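Local coordinates for conserved hypothetical protein (Sulfolobus solfataricus, PDB 2FNA) that probably works as an archaeal AAA+ ATPase, binding ATP or, as here, ADP in a P-loop nucleotide site, at residues 29-43 against 196-208. Residues are numbered along the deposited sequence; the frame is centred on the assembly and turned at random.
Sequences RAPITLVLGLRRTGK and LFGRAFSTVELKP. With ADP (adenosine-5'-diphosphate), chain D; EDO (1,2-ethanediol), chain F.
Strands 32-37 and 202-206 pair in parallel, five backbone hydrogen bonds running from S202 N to I32 O up to L206 N to L36 O (2.8 Å). They join the P-loop strand of a 2-3-4-1-5 parallel sheet, the order of AAA+ ATPases, to 202-206, one of the sheet's two edge strands. On one face the beta-branched I32 sets its CG2 methyl over the F201 ring, while L34 CD1 meets F201 CD2 obliquely at 3.6 Å, apolar against apolar. Further along, L36 CD1 presses tightly on T203 CG2 (3.3 Å), the methyl that a chi1 of -54° sets anti to the backbone N. On the other face small S202 leaves room for a water bridging its OG to T33 OG1 and R29 N. L206 lays CD1 against the backbone of the Walker A-like loop, 3.3 Å from G42 C and close to T41 O. G37 and G42 adopt backbone angles that would jam a CB against the preceding carbonyl. K43, bent at chi3 and chi4, brings NZ to ADP O1B (2.9 Å), G37 O and S178 OG; an alanine here would probably leave the beta-phosphate without that positive charge. Within the type II turn L38-T41, T41 OG1 donates to L38 O at 2.6 Å, in the carbonyl plane.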
loop_
_atom_site.group_PDB
_atom_site.type_symbol
_atom_site.label_atom_id
_atom_site.label_comp_id
_atom_site.label_asym_id
_atom_site.label_seq_id
_atom_site.Cartn_x
_atom_site.Cartn_y
_atom_site.Cartn_z
ATOM N N ARG A 29 -17.656 -1.420 -7.219
ATOM C CA ARG A 29 -18.196 -1.775 -8.511
ATOM C C ARG A 29 -17.994 -3.234 -8.918
ATOM O O ARG A 29 -18.618 -3.697 -9.860
ATOM C CB ARG A 29 -17.599 -0.834 -9.565
ATOM C CG ARG A 29 -18.100 0.593 -9.426
ATOM C CD ARG A 29 -17.442 1.552 -10.393
ATOM N NE ARG A 29 -17.782 2.938 -10.054
ATOM C CZ ARG A 29 -17.393 4.016 -10.736
ATOM N NH1 ARG A 29 -16.620 3.895 -11.811
ATOM N NH2 ARG A 29 -17.778 5.228 -10.336
ATOM N N ALA A 30 -17.087 -3.930 -8.239
ATOM C CA ALA A 30 -16.979 -5.384 -8.311
ATOM C C ALA A 30 -16.795 -5.891 -6.868
ATOM O O ALA A 30 -16.542 -5.108 -5.956
ATOM C CB ALA A 30 -15.802 -5.781 -9.173
ATOM N N PRO A 31 -16.969 -7.191 -6.640
ATOM C CA PRO A 31 -16.692 -7.730 -5.299
ATOM C C PRO A 31 -15.291 -7.442 -4.748
ATOM O O PRO A 31 -15.103 -7.401 -3.514
ATOM C CB PRO A 31 -16.913 -9.229 -5.488
ATOM C CG PRO A 31 -17.949 -9.290 -6.570
ATOM C CD PRO A 31 -17.550 -8.213 -7.529
ATOM N N ILE A 32 -14.328 -7.271 -5.660
ATOM C CA ILE A 32 -12.978 -6.827 -5.324
ATOM C C ILE A 32 -12.637 -5.508 -6.006
ATOM O O ILE A 32 -12.763 -5.335 -7.245
ATOM C CB ILE A 32 -11.898 -7.918 -5.596
ATOM C CG1 ILE A 32 -12.104 -9.108 -4.662
ATOM C CG2 ILE A 32 -10.480 -7.360 -5.359
ATOM C CD1 ILE A 32 -11.274 -10.289 -5.015
ATOM N N THR A 33 -12.275 -4.550 -5.158
ATOM C CA THR A 33 -11.753 -3.263 -5.581
ATOM C C THR A 33 -10.253 -3.246 -5.220
ATOM O O THR A 33 -9.874 -3.554 -4.064
ATOM C CB THR A 33 -12.540 -2.106 -4.937
ATOM O OG1 THR A 33 -13.883 -2.089 -5.449
ATOM C CG2 THR A 33 -11.863 -0.752 -5.162
ATOM N N LEU A 34 -9.419 -2.973 -6.233
ATOM C CA LEU A 34 -7.982 -2.787 -6.050
ATOM C C LEU A 34 -7.669 -1.295 -5.971
ATOM O O LEU A 34 -8.148 -0.487 -6.769
ATOM C CB LEU A 34 -7.153 -3.424 -7.168
ATOM C CG LEU A 34 -7.219 -4.936 -7.330
ATOM C CD1 LEU A 34 -6.127 -5.320 -8.295
ATOM C CD2 LEU A 34 -7.066 -5.714 -6.000
ATOM N N VAL A 35 -6.882 -0.937 -4.968
ATOM C CA VAL A 35 -6.374 0.421 -4.842
ATOM C C VAL A 35 -4.872 0.336 -5.055
ATOM O O VAL A 35 -4.150 -0.266 -4.258
ATOM C CB VAL A 35 -6.740 1.074 -3.476
ATOM C CG1 VAL A 35 -6.199 2.511 -3.412
ATOM C CG2 VAL A 35 -8.306 1.116 -3.290
ATOM N N LEU A 36 -4.418 0.949 -6.135
ATOM C CA LEU A 36 -3.015 0.930 -6.512
ATOM C C LEU A 36 -2.344 2.302 -6.384
ATOM O O LEU A 36 -2.997 3.337 -6.281
ATOM C CB LEU A 36 -2.873 0.416 -7.962
ATOM C CG LEU A 36 -3.629 -0.878 -8.302
ATOM C CD1 LEU A 36 -3.553 -1.196 -9.781
ATOM C CD2 LEU A 36 -3.087 -2.042 -7.507
ATOM N N GLY A 37 -1.012 2.287 -6.412
ATOM C CA GLY A 37 -0.226 3.497 -6.273
ATOM C C GLY A 37 1.031 3.226 -5.478
ATOM O O GLY A 37 1.041 2.358 -4.621
ATOM N N LEU A 38 2.105 3.951 -5.791
ATOM C CA LEU A 38 3.330 3.856 -5.009
ATOM C C LEU A 38 3.062 4.237 -3.579
ATOM O O LEU A 38 2.066 4.920 -3.259
ATOM C CB LEU A 38 4.395 4.796 -5.572
ATOM C CG LEU A 38 4.870 4.480 -6.992
ATOM C CD1 LEU A 38 5.601 5.721 -7.642
ATOM C CD2 LEU A 38 5.760 3.284 -7.032
ATOM N N ARG A 39 3.955 3.828 -2.697
ATOM C CA ARG A 39 3.912 4.324 -1.363
ATOM C C ARG A 39 3.721 5.828 -1.332
ATOM O O ARG A 39 4.266 6.565 -2.148
ATOM C CB ARG A 39 5.168 3.973 -0.593
ATOM C CG ARG A 39 5.142 2.639 0.004
ATOM C CD ARG A 39 6.358 2.426 0.876
ATOM N NE ARG A 39 6.897 1.117 0.611
ATOM C CZ ARG A 39 6.349 -0.018 1.011
ATOM N NH1 ARG A 39 5.232 -0.020 1.742
ATOM N NH2 ARG A 39 6.931 -1.164 0.678
ATOM N N ARG A 40 2.913 6.255 -0.373
ATOM C CA ARG A 40 2.698 7.674 -0.053
ATOM C C ARG A 40 1.928 8.446 -1.089
ATOM O O ARG A 40 2.024 9.679 -1.140
ATOM C CB ARG A 40 4.034 8.350 0.262
ATOM C CG ARG A 40 4.558 7.936 1.584
ATOM C CD ARG A 40 5.977 8.418 1.749
ATOM N NE ARG A 40 6.946 7.645 0.970
ATOM C CZ ARG A 40 7.416 6.455 1.321
ATOM N NH1 ARG A 40 7.013 5.859 2.441
ATOM N NH2 ARG A 40 8.326 5.864 0.567
ATOM N N THR A 41 1.099 7.739 -1.859
ATOM C CA THR A 41 0.257 8.372 -2.878
ATOM C C THR A 41 -1.195 8.614 -2.401
ATOM O O THR A 41 -1.978 9.226 -3.107
ATOM C CB THR A 41 0.280 7.615 -4.240
ATOM O OG1 THR A 41 0.011 6.234 -4.033
ATOM C CG2 THR A 41 1.651 7.768 -4.946
ATOM N N GLY A 42 -1.530 8.153 -1.202
ATOM C CA GLY A 42 -2.818 8.426 -0.586
ATOM C C GLY A 42 -3.771 7.257 -0.554
ATOM O O GLY A 42 -4.977 7.456 -0.336
ATOM N N LYS A 43 -3.254 6.038 -0.753
ATOM C CA LYS A 43 -4.128 4.861 -0.854
ATOM C C LYS A 43 -4.878 4.661 0.462
ATOM O O LYS A 43 -6.092 4.584 0.464
ATOM C CB LYS A 43 -3.365 3.590 -1.245
ATOM C CG LYS A 43 -2.666 3.620 -2.601
ATOM C CD LYS A 43 -1.959 2.308 -2.893
ATOM C CE LYS A 43 -0.815 1.987 -1.907
ATOM N NZ LYS A 43 0.262 2.996 -1.948
ATOM N N LEU A 196 -9.259 -16.859 -8.530
ATOM C CA LEU A 196 -9.694 -15.552 -9.033
ATOM C C LEU A 196 -9.374 -15.302 -10.513
ATOM O O LEU A 196 -9.661 -14.223 -11.006
ATOM C CB LEU A 196 -9.062 -14.422 -8.209
ATOM C CG LEU A 196 -9.424 -14.351 -6.720
ATOM C CD1 LEU A 196 -8.685 -13.202 -6.032
ATOM C CD2 LEU A 196 -10.935 -14.193 -6.559
ATOM N N PHE A 197 -8.847 -16.292 -11.234
ATOM C CA PHE A 197 -8.536 -16.090 -12.634
ATOM C C PHE A 197 -9.765 -15.651 -13.438
ATOM O O PHE A 197 -10.819 -16.250 -13.313
ATOM C CB PHE A 197 -7.958 -17.340 -13.268
ATOM C CG PHE A 197 -7.503 -17.119 -14.685
ATOM C CD1 PHE A 197 -6.293 -16.481 -14.945
ATOM C CD2 PHE A 197 -8.301 -17.492 -15.756
ATOM C CE1 PHE A 197 -5.878 -16.247 -16.255
ATOM C CE2 PHE A 197 -7.876 -17.266 -17.073
ATOM C CZ PHE A 197 -6.658 -16.641 -17.305
ATOM N N GLY A 198 -9.613 -14.617 -14.272
ATOM C CA GLY A 198 -10.654 -14.242 -15.224
ATOM C C GLY A 198 -11.743 -13.353 -14.651
ATOM O O GLY A 198 -12.664 -12.964 -15.366
ATOM N N ARG A 199 -11.619 -13.006 -13.365
ATOM C CA ARG A 199 -12.595 -12.173 -12.675
ATOM C C ARG A 199 -12.128 -10.740 -12.654
ATOM O O ARG A 199 -10.976 -10.481 -12.369
ATOM C CB ARG A 199 -12.794 -12.710 -11.256
ATOM C CG ARG A 199 -13.447 -14.066 -11.296
ATOM C CD ARG A 199 -13.373 -14.808 -9.994
ATOM N NE ARG A 199 -14.209 -16.003 -10.063
ATOM C CZ ARG A 199 -13.894 -17.125 -10.721
ATOM N NH1 ARG A 199 -12.734 -17.274 -11.386
ATOM N NH2 ARG A 199 -14.754 -18.135 -10.710
ATOM N N ALA A 200 -13.001 -9.793 -12.957
ATOM C CA ALA A 200 -12.555 -8.410 -13.065
ATOM C C ALA A 200 -12.542 -7.728 -11.695
ATOM O O ALA A 200 -13.396 -7.992 -10.850
ATOM C CB ALA A 200 -13.392 -7.630 -14.080
ATOM N N PHE A 201 -11.509 -6.911 -11.472
ATOM C CA PHE A 201 -11.406 -6.075 -10.292
ATOM C C PHE A 201 -11.660 -4.635 -10.679
ATOM O O PHE A 201 -11.135 -4.171 -11.691
ATOM C CB PHE A 201 -10.006 -6.183 -9.692
ATOM C CG PHE A 201 -9.550 -7.603 -9.435
ATOM C CD1 PHE A 201 -10.452 -8.593 -9.079
ATOM C CD2 PHE A 201 -8.203 -7.935 -9.525
ATOM C CE1 PHE A 201 -10.033 -9.892 -8.845
ATOM C CE2 PHE A 201 -7.771 -9.236 -9.266
ATOM C CZ PHE A 201 -8.696 -10.210 -8.932
ATOM N N SER A 202 -12.470 -3.930 -9.889
ATOM C CA SER A 202 -12.612 -2.485 -10.014
ATOM C C SER A 202 -11.323 -1.883 -9.458
ATOM O O SER A 202 -10.972 -2.100 -8.272
ATOM C CB SER A 202 -13.805 -1.969 -9.223
ATOM O OG SER A 202 -13.953 -0.563 -9.369
ATOM N N THR A 203 -10.618 -1.141 -10.311
ATOM C CA THR A 203 -9.242 -0.697 -10.000
ATOM C C THR A 203 -9.156 0.832 -10.013
ATOM O O THR A 203 -9.646 1.493 -10.955
ATOM C CB THR A 203 -8.247 -1.314 -11.005
ATOM O OG1 THR A 203 -8.427 -2.736 -11.011
ATOM C CG2 THR A 203 -6.770 -0.995 -10.608
ATOM N N VAL A 204 -8.607 1.371 -8.934
ATOM C CA VAL A 204 -8.309 2.793 -8.759
ATOM C C VAL A 204 -6.794 2.929 -8.534
ATOM O O VAL A 204 -6.219 2.198 -7.724
ATOM C CB VAL A 204 -9.038 3.298 -7.514
ATOM C CG1 VAL A 204 -8.794 4.752 -7.302
ATOM C CG2 VAL A 204 -10.545 3.018 -7.621
ATOM N N GLU A 205 -6.124 3.792 -9.286
ATOM C CA GLU A 205 -4.687 4.006 -9.116
ATOM C C GLU A 205 -4.408 5.467 -8.714
ATOM O O GLU A 205 -4.894 6.383 -9.349
ATOM C CB GLU A 205 -3.927 3.692 -10.392
ATOM C CG GLU A 205 -2.414 3.835 -10.207
ATOM C CD GLU A 205 -1.588 3.534 -11.458
ATOM O OE1 GLU A 205 -2.174 3.329 -12.546
ATOM O OE2 GLU A 205 -0.335 3.502 -11.324
ATOM N N LEU A 206 -3.574 5.669 -7.698
ATOM C CA LEU A 206 -3.126 7.004 -7.329
ATOM C C LEU A 206 -1.716 7.278 -7.832
ATOM O O LEU A 206 -0.752 6.605 -7.436
ATOM C CB LEU A 206 -3.186 7.176 -5.837
ATOM C CG LEU A 206 -4.583 7.045 -5.220
ATOM C CD1 LEU A 206 -4.484 7.062 -3.751
ATOM C CD2 LEU A 206 -5.440 8.163 -5.703
ATOM N N LYS A 207 -1.611 8.245 -8.728
ATOM C CA LYS A 207 -0.321 8.583 -9.315
ATOM C C LYS A 207 0.242 9.729 -8.500
ATOM O O LYS A 207 -0.505 10.430 -7.833
ATOM C CB LYS A 207 -0.469 8.904 -10.831
ATOM C CG LYS A 207 -0.680 7.607 -11.662
ATOM C CD LYS A 207 -0.792 7.861 -13.118
ATOM C CE LYS A 207 -1.197 6.587 -13.884
ATOM N NZ LYS A 207 -0.231 5.429 -13.671
ATOM N N PRO A 208 1.569 9.895 -8.511
ATOM C CA PRO A 208 2.170 11.102 -7.989
ATOM C C PRO A 208 1.496 12.319 -8.582
ATOM O O PRO A 208 1.015 12.271 -9.736
ATOM C CB PRO A 208 3.599 11.034 -8.539
ATOM C CG PRO A 208 3.868 9.597 -8.642
ATOM C CD PRO A 208 2.574 8.986 -9.074
HETATM P PB ADP D . -0.291 5.346 1.000
HETATM O O1B ADP D . -0.556 5.368 -0.472
HETATM O O2B ADP D . 1.183 5.098 1.306
HETATM O O3B ADP D . -1.236 4.558 1.843
HETATM P PA ADP D . -1.200 7.581 2.704
HETATM O O1A ADP D . -2.694 7.597 2.660
HETATM O O2A ADP D . -0.687 6.922 3.916
HETATM O O3A ADP D . -0.463 6.952 1.396
HETATM O "O5'" ADP D . -0.732 9.084 2.491
HETATM C "C5'" ADP D . 0.633 9.500 2.662
HETATM C "C4'" ADP D . 0.676 10.894 3.284
HETATM O "O4'" ADP D . 0.315 11.894 2.351
HETATM C "C3'" ADP D . -0.258 11.092 4.438
HETATM O "O3'" ADP D . 0.325 12.105 5.285
HETATM C "C2'" ADP D . -1.506 11.672 3.811
HETATM O "O2'" ADP D . -2.256 12.471 4.715
HETATM C "C1'" ADP D . -0.894 12.523 2.734
HETATM N N9 ADP D . -1.677 12.656 1.510
HETATM C C8 ADP D . -1.579 11.863 0.421
HETATM N N7 ADP D . -2.384 12.303 -0.546
HETATM C C5 ADP D . -3.034 13.390 -0.065
HETATM C C6 ADP D . -4.034 14.360 -0.564
HETATM N N6 ADP D . -4.547 14.233 -1.805
HETATM N N1 ADP D . -4.420 15.380 0.255
HETATM C C2 ADP D . -3.914 15.535 1.492
HETATM N N3 ADP D . -2.997 14.698 2.008
HETATM C C4 ADP D . -2.536 13.643 1.281
HETATM C C1 EDO F . -7.472 -6.678 -14.745
HETATM O O1 EDO F . -6.483 -5.688 -14.354
HETATM C C2 EDO F . -8.365 -7.175 -13.610
HETATM O O2 EDO F . -9.716 -6.759 -13.866
HETATM O O HOH W 1 -15.061 0.133 -6.981
HETATM O O HOH W 2 1.587 5.934 -8.086
#